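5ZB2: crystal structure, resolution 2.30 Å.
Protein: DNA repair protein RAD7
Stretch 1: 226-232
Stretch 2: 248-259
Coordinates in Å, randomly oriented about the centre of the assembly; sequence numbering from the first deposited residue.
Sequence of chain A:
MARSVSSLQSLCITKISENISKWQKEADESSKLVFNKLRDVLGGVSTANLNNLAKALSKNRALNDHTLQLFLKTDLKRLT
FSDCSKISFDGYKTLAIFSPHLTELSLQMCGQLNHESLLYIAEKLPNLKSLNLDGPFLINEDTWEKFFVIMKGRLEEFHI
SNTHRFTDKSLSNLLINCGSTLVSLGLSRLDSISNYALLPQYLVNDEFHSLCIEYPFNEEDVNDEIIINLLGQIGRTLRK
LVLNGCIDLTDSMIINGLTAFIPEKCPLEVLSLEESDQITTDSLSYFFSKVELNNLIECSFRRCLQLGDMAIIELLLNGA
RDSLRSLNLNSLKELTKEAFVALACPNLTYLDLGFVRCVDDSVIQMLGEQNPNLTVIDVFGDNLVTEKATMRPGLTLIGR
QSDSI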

ATOM      1  N   ILE A 226      21.241  -8.689 -39.064  1.00 37.91           N
ATOM      2  CA  ILE A 226      20.182  -8.970 -38.098  1.00 37.10           C
ATOM      3  C   ILE A 226      18.841  -8.452 -38.606  1.00 36.70           C
ATOM      4  O   ILE A 226      17.815  -9.132 -38.489  1.00 36.55           O
ATOM      5  CB  ILE A 226      20.542  -8.369 -36.727  1.00 38.86           C
ATOM      6  CG1 ILE A 226      21.752  -9.102 -36.138  1.00 38.53           C
ATOM      7  CG2 ILE A 226      19.351  -8.442 -35.770  1.00 35.81           C
ATOM      8  CD1 ILE A 226      22.321  -8.470 -34.887  1.00 40.01           C
ATOM      9  N   ILE A 227      18.822  -7.240 -39.165  1.00 34.98           N
ATOM     10  CA  ILE A 227      17.558  -6.657 -39.605  1.00 35.99           C
ATOM     11  C   ILE A 227      17.022  -7.385 -40.830  1.00 36.32           C
ATOM     12  O   ILE A 227      15.802  -7.527 -40.988  1.00 34.75           O
ATOM     13  CB  ILE A 227      17.734  -5.153 -39.880  1.00 35.79           C
ATOM     14  CG1 ILE A 227      18.173  -4.425 -38.603  1.00 36.03           C
ATOM     15  CG2 ILE A 227      16.447  -4.548 -40.449  1.00 35.00           C
ATOM     16  CD1 ILE A 227      17.225  -4.587 -37.415  1.00 34.56           C
ATOM     17  N   ILE A 228      17.905  -7.850 -41.715  1.00 34.54           N
ATOM     18  CA  ILE A 228      17.457  -8.616 -42.875  1.00 37.57           C
ATOM     19  C   ILE A 228      16.799  -9.912 -42.424  1.00 36.33           C
ATOM     20  O   ILE A 228      15.681 -10.236 -42.838  1.00 36.36           O
ATOM     21  CB  ILE A 228      18.632  -8.879 -43.833  1.00 37.04           C
ATOM     22  CG1 ILE A 228      19.092  -7.561 -44.457  1.00 36.32           C
ATOM     23  CG2 ILE A 228      18.232  -9.879 -44.928  1.00 36.05           C
ATOM     24  CD1 ILE A 228      20.434  -7.645 -45.149  1.00 36.78           C
ATOM     25  N   ASN A 229      17.481 -10.670 -41.563  1.00 37.49           N
ATOM     26  CA  ASN A 229      16.907 -11.916 -41.061  1.00 39.12           C
ATOM     27  C   ASN A 229      15.582 -11.664 -40.357  1.00 38.84           C
ATOM     28  O   ASN A 229      14.629 -12.437 -40.509  1.00 38.27           O
ATOM     29  CB  ASN A 229      17.896 -12.608 -40.124  1.00 39.57           C
ATOM     30  CG  ASN A 229      19.121 -13.126 -40.857  1.00 44.44           C
ATOM     31  OD1 ASN A 229      19.123 -13.218 -42.083  1.00 40.18           O
ATOM     32  ND2 ASN A 229      20.164 -13.467 -40.112  1.00 46.42           N
ATOM     33  N   LEU A 230      15.494 -10.574 -39.592  1.00 37.67           N
ATOM     34  CA  LEU A 230      14.241 -10.248 -38.921  1.00 38.57           C
ATOM     35  C   LEU A 230      13.146  -9.927 -39.931  1.00 38.89           C
ATOM     36  O   LEU A 230      12.004 -10.382 -39.789  1.00 39.41           O
ATOM     37  CB  LEU A 230      14.460  -9.078 -37.964  1.00 39.58           C
ATOM     38  CG  LEU A 230      13.379  -8.799 -36.923  1.00 41.58           C
ATOM     39  CD1 LEU A 230      13.132 -10.011 -36.038  1.00 40.44           C
ATOM     40  CD2 LEU A 230      13.797  -7.603 -36.086  1.00 42.13           C
ATOM     41  N   LEU A 231      13.475  -9.149 -40.967  1.00 37.49           N
ATOM     42  CA  LEU A 231      12.488  -8.831 -41.991  1.00 37.76           C
ATOM     43  C   LEU A 231      12.039 -10.078 -42.740  1.00 38.58           C
ATOM     44  O   LEU A 231      10.875 -10.172 -43.144  1.00 35.74           O
ATOM     45  CB  LEU A 231      13.053  -7.798 -42.968  1.00 36.96           C
ATOM     46  CG  LEU A 231      13.212  -6.375 -42.427  1.00 38.13           C
ATOM     47  CD1 LEU A 231      13.927  -5.491 -43.441  1.00 35.94           C
ATOM     48  CD2 LEU A 231      11.860  -5.777 -42.061  1.00 38.30           C
ATOM     49  N   GLY A 232      12.939 -11.044 -42.935  1.00 38.98           N
ATOM     50  CA  GLY A 232      12.553 -12.306 -43.537  1.00 39.77           C
ATOM     51  C   GLY A 232      11.505 -13.050 -42.739  1.00 41.81           C
ATOM     52  O   GLY A 232      10.858 -13.957 -43.271  1.00 42.53           O
ATOM     53  N   ASP A 248      24.613   1.969 -37.851  1.00 42.21           N
ATOM     54  CA  ASP A 248      25.388   0.939 -38.530  1.00 43.11           C
ATOM     55  C   ASP A 248      24.680   0.365 -39.754  1.00 40.55           C
ATOM     56  O   ASP A 248      25.315  -0.353 -40.535  1.00 41.15           O
ATOM     57  CB  ASP A 248      25.711  -0.191 -37.548  1.00 43.32           C
ATOM     58  CG  ASP A 248      26.899  -1.023 -37.983  1.00 47.40           C
ATOM     59  OD1 ASP A 248      28.033  -0.494 -37.953  1.00 46.08           O
ATOM     60  OD2 ASP A 248      26.702  -2.207 -38.335  1.00 45.85           O
ATOM     61  N   LEU A 249      23.393   0.656 -39.940  1.00 39.97           N
ATOM     62  CA  LEU A 249      22.641   0.105 -41.058  1.00 36.98           C
ATOM     63  C   LEU A 249      22.986   0.828 -42.357  1.00 38.93           C
ATOM     64  O   LEU A 249      23.265   2.031 -42.369  1.00 39.55           O
ATOM     65  CB  LEU A 249      21.139   0.204 -40.788  1.00 35.73           C
ATOM     66  CG  LEU A 249      20.640  -0.551 -39.554  1.00 35.61           C
ATOM     67  CD1 LEU A 249      19.145  -0.352 -39.366  1.00 32.65           C
ATOM     68  CD2 LEU A 249      20.971  -2.032 -39.646  1.00 36.60           C
ATOM     69  N   THR A 250      22.961   0.079 -43.462  1.00 36.70           N
ATOM     70  CA  THR A 250      23.352   0.588 -44.771  1.00 36.84           C
ATOM     71  C   THR A 250      22.300   0.217 -45.809  1.00 33.66           C
ATOM     72  O   THR A 250      21.281  -0.410 -45.504  1.00 33.29           O
ATOM     73  CB  THR A 250      24.717   0.035 -45.198  1.00 37.44           C
ATOM     74  OG1 THR A 250      24.580  -1.350 -45.531  1.00 34.65           O
ATOM     75  CG2 THR A 250      25.741   0.187 -44.080  1.00 39.62           C
ATOM     76  N   ASP A 251      22.569   0.596 -47.060  1.00 36.46           N
ATOM     77  CA  ASP A 251      21.661   0.255 -48.152  1.00 34.63           C
ATOM     78  C   ASP A 251      21.407  -1.246 -48.224  1.00 34.02           C
ATOM     79  O   ASP A 251      20.366  -1.675 -48.738  1.00 29.42           O
ATOM     80  CB  ASP A 251      22.228   0.755 -49.483  1.00 34.05           C
ATOM     81  CG  ASP A 251      22.062   2.255 -49.666  1.00 38.92           C
ATOM     82  OD1 ASP A 251      21.365   2.893 -48.840  1.00 35.98           O
ATOM     83  OD2 ASP A 251      22.617   2.793 -50.653  1.00 36.91           O
ATOM     84  N   SER A 252      22.340  -2.056 -47.719  1.00 32.93           N
ATOM     85  CA  SER A 252      22.151  -3.504 -47.724  1.00 36.48           C
ATOM     86  C   SER A 252      20.840  -3.883 -47.049  1.00 33.56           C
ATOM     87  O   SER A 252      20.087  -4.728 -47.548  1.00 32.44           O
ATOM     88  CB  SER A 252      23.331  -4.186 -47.034  1.00 36.48           C
ATOM     89  OG  SER A 252      23.090  -5.571 -46.895  1.00 37.33           O
ATOM     90  N   MET A 253      20.551  -3.265 -45.902  1.00 34.18           N
ATOM     91  CA  MET A 253      19.272  -3.500 -45.238  1.00 34.95           C
ATOM     92  C   MET A 253      18.113  -3.114 -46.146  1.00 34.03           C
ATOM     93  O   MET A 253      17.063  -3.769 -46.140  1.00 33.48           O
ATOM     94  CB  MET A 253      19.210  -2.715 -43.926  1.00 33.52           C
ATOM     95  CG  MET A 253      17.972  -2.981 -43.093  1.00 34.45           C
ATOM     96  SD  MET A 253      16.556  -1.939 -43.507  1.00 39.74           S
ATOM     97  CE  MET A 253      17.070  -0.369 -42.807  1.00 36.18           C
ATOM     98  N   ILE A 254      18.293  -2.060 -46.943  1.00 32.26           N
ATOM     99  CA  ILE A 254      17.223  -1.589 -47.817  1.00 33.86           C
ATOM    100  C   ILE A 254      17.051  -2.534 -49.000  1.00 34.21           C
ATOM    101  O   ILE A 254      15.929  -2.900 -49.365  1.00 33.98           O
ATOM    102  CB  ILE A 254      17.512  -0.155 -48.298  1.00 34.92           C
ATOM    103  CG1 ILE A 254      17.727   0.798 -47.113  1.00 35.37           C
ATOM    104  CG2 ILE A 254      16.386   0.338 -49.212  1.00 34.27           C
ATOM    105  CD1 ILE A 254      16.513   0.996 -46.232  1.00 39.56           C
ATOM    106  N   ILE A 255      18.161  -2.929 -49.624  1.00 33.04           N
ATOM    107  CA  ILE A 255      18.098  -3.731 -50.840  1.00 33.17           C
ATOM    108  C   ILE A 255      17.783  -5.184 -50.512  1.00 33.64           C
ATOM    109  O   ILE A 255      16.910  -5.800 -51.133  1.00 32.69           O
ATOM    110  CB  ILE A 255      19.419  -3.603 -51.623  1.00 31.60           C
ATOM    111  CG1 ILE A 255      19.711  -2.134 -51.953  1.00 31.77           C
ATOM    112  CG2 ILE A 255      19.381  -4.446 -52.898  1.00 32.73           C
ATOM    113  CD1 ILE A 255      18.622  -1.436 -52.745  1.00 32.42           C
ATOM    114  N   ASN A 256      18.485  -5.754 -49.536  1.00 32.11           N
ATOM    115  CA  ASN A 256      18.369  -7.173 -49.230  1.00 33.65           C
ATOM    116  C   ASN A 256      17.339  -7.479 -48.152  1.00 35.64           C
ATOM    117  O   ASN A 256      17.018  -8.657 -47.950  1.00 35.68           O
ATOM    118  CB  ASN A 256      19.733  -7.720 -48.801  1.00 33.19           C
ATOM    119  CG  ASN A 256      20.815  -7.443 -49.828  1.00 35.56           C
ATOM    120  OD1 ASN A 256      21.824  -6.800 -49.534  1.00 36.32           O
ATOM    121  ND2 ASN A 256      20.607  -7.926 -51.045  1.00 35.40           N
ATOM    122  N   GLY A 257      16.818  -6.465 -47.462  1.00 33.70           N
ATOM    123  CA  GLY A 257      15.840  -6.676 -46.409  1.00 34.09           C
ATOM    124  C   GLY A 257      14.459  -6.144 -46.733  1.00 35.14           C
ATOM    125  O   GLY A 257      13.527  -6.920 -46.967  1.00 36.14           O
ATOM    126  N   LEU A 258      14.313  -4.817 -46.755  1.00 32.88           N
ATOM    127  CA  LEU A 258      13.004  -4.217 -46.998  1.00 34.96           C
ATOM    128  C   LEU A 258      12.452  -4.611 -48.363  1.00 35.80           C
ATOM    129  O   LEU A 258      11.310  -5.071 -48.473  1.00 36.97           O
ATOM    130  CB  LEU A 258      13.088  -2.694 -46.885  1.00 35.55           C
ATOM    131  CG  LEU A 258      13.238  -2.097 -45.487  1.00 36.28           C
ATOM    132  CD1 LEU A 258      13.343  -0.583 -45.595  1.00 37.09           C
ATOM    133  CD2 LEU A 258      12.075  -2.492 -44.588  1.00 36.10           C
ATOM    134  N   THR A 259      13.238  -4.423 -49.421  1.00 32.91           N
ATOM    135  CA  THR A 259      12.723  -4.692 -50.758  1.00 36.95           C
ATOM    136  C   THR A 259      12.431  -6.174 -50.958  1.00 36.47           C
ATOM    137  O   THR A 259      11.504  -6.528 -51.693  1.00 40.33           O
ATOM    138  CB  THR A 259      13.712  -4.204 -51.812  1.00 36.30           C
ATOM    139  OG1 THR A 259      14.023  -2.824 -51.580  1.00 32.62           O
ATOM    140  CG2 THR A 259      13.115  -4.356 -53.207  1.00 38.35           C
TER

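Two helical segments of the DNA repair protein RAD7 pack side by side. Stretch 1 is helical throughout, part of a longer helix, with regular bonds such as L231 N to I227 O (2.8 Å) and G232 N to I228 O (2.9 Å). Stretch 2 enters as a loop and turns into a helix after T250, the N-cap residue, whose OG1 accepts a capping hydrogen bond from S252 N at 3.2 Å. The two helices run nearly parallel, their N-to-C directions 15° apart, and their axes approach to 8.3 Å. Within the second helix the turn at 253-258 widens to a pi-type turn: L258 N donates to M253 O at 3.0 Å, while the bond from G257 N to M253 O (3.0 Å) is weak, and the next bond, T259 N to I254 O at 3.1 Å, has the same five-residue spacing. The backbones come nearest at this wide turn, where the CA atoms of I228 and G257 lie 4.3 Å apart.

That spacing depends on a residue without a side chain. A CB on G257 would point toward stretch 1, landing about 3.0 Å from L231 CD1 and 3.2 Å from I228 CG1, and it would also clash with M253 O in its own helix. With only hydrogen there, I228 CG1 reaches to 3.9 Å from G257 CA, and L231 CD1 lies 3.4 Å from G257 C.

No hydrogen bond crosses between the stretches; the contact is one of shape and apolar packing, burying 356 Å² summed over both sides. I228 has the largest share, 80 Å². Its CA-to-CB bond points sideways, but with chi1 m and chi2 t the end of the chain comes nearer, and the side chain sits as a knob among S252, M253, N256 and G257. The branched chain suits this hole: I228 CG2 lies 3.5 Å from N256 O, while I228 CD1 is 3.8 Å from S252 OG and 3.7 Å from N256 CB. S252 meets I228 through its OG and backbone O, N256 through its CB and backbone O; both are small contributions, and the amide end of N256 leads away from stretch 1.

I227 and L231, one turn apart, both point toward stretch 2 and are buried. I227 reaches two residues, its CG1 3.8 Å from L249 CD2 and its CG2 3.4 Å from M253 CG. L249 lies before the helix, yet it too points toward stretch 1 and extends the apolar contact beyond the helical part. M253 points sideways; its flexible, unbranched chain, with chi1 t followed by chi2 and chi3 m, also places SD 4.4 Å from L231 CD1. L231, with chi1 m and chi2 t, brings CD1 to 3.4 Å from L258 N and 3.7 Å from L258 CD2. The CA-to-CB bond of L258 points away, but its long side chain brings its end nearer. Apolar chains suit these buried positions, where they need no polar partner. N229 and L230 face out of reach of stretch 2.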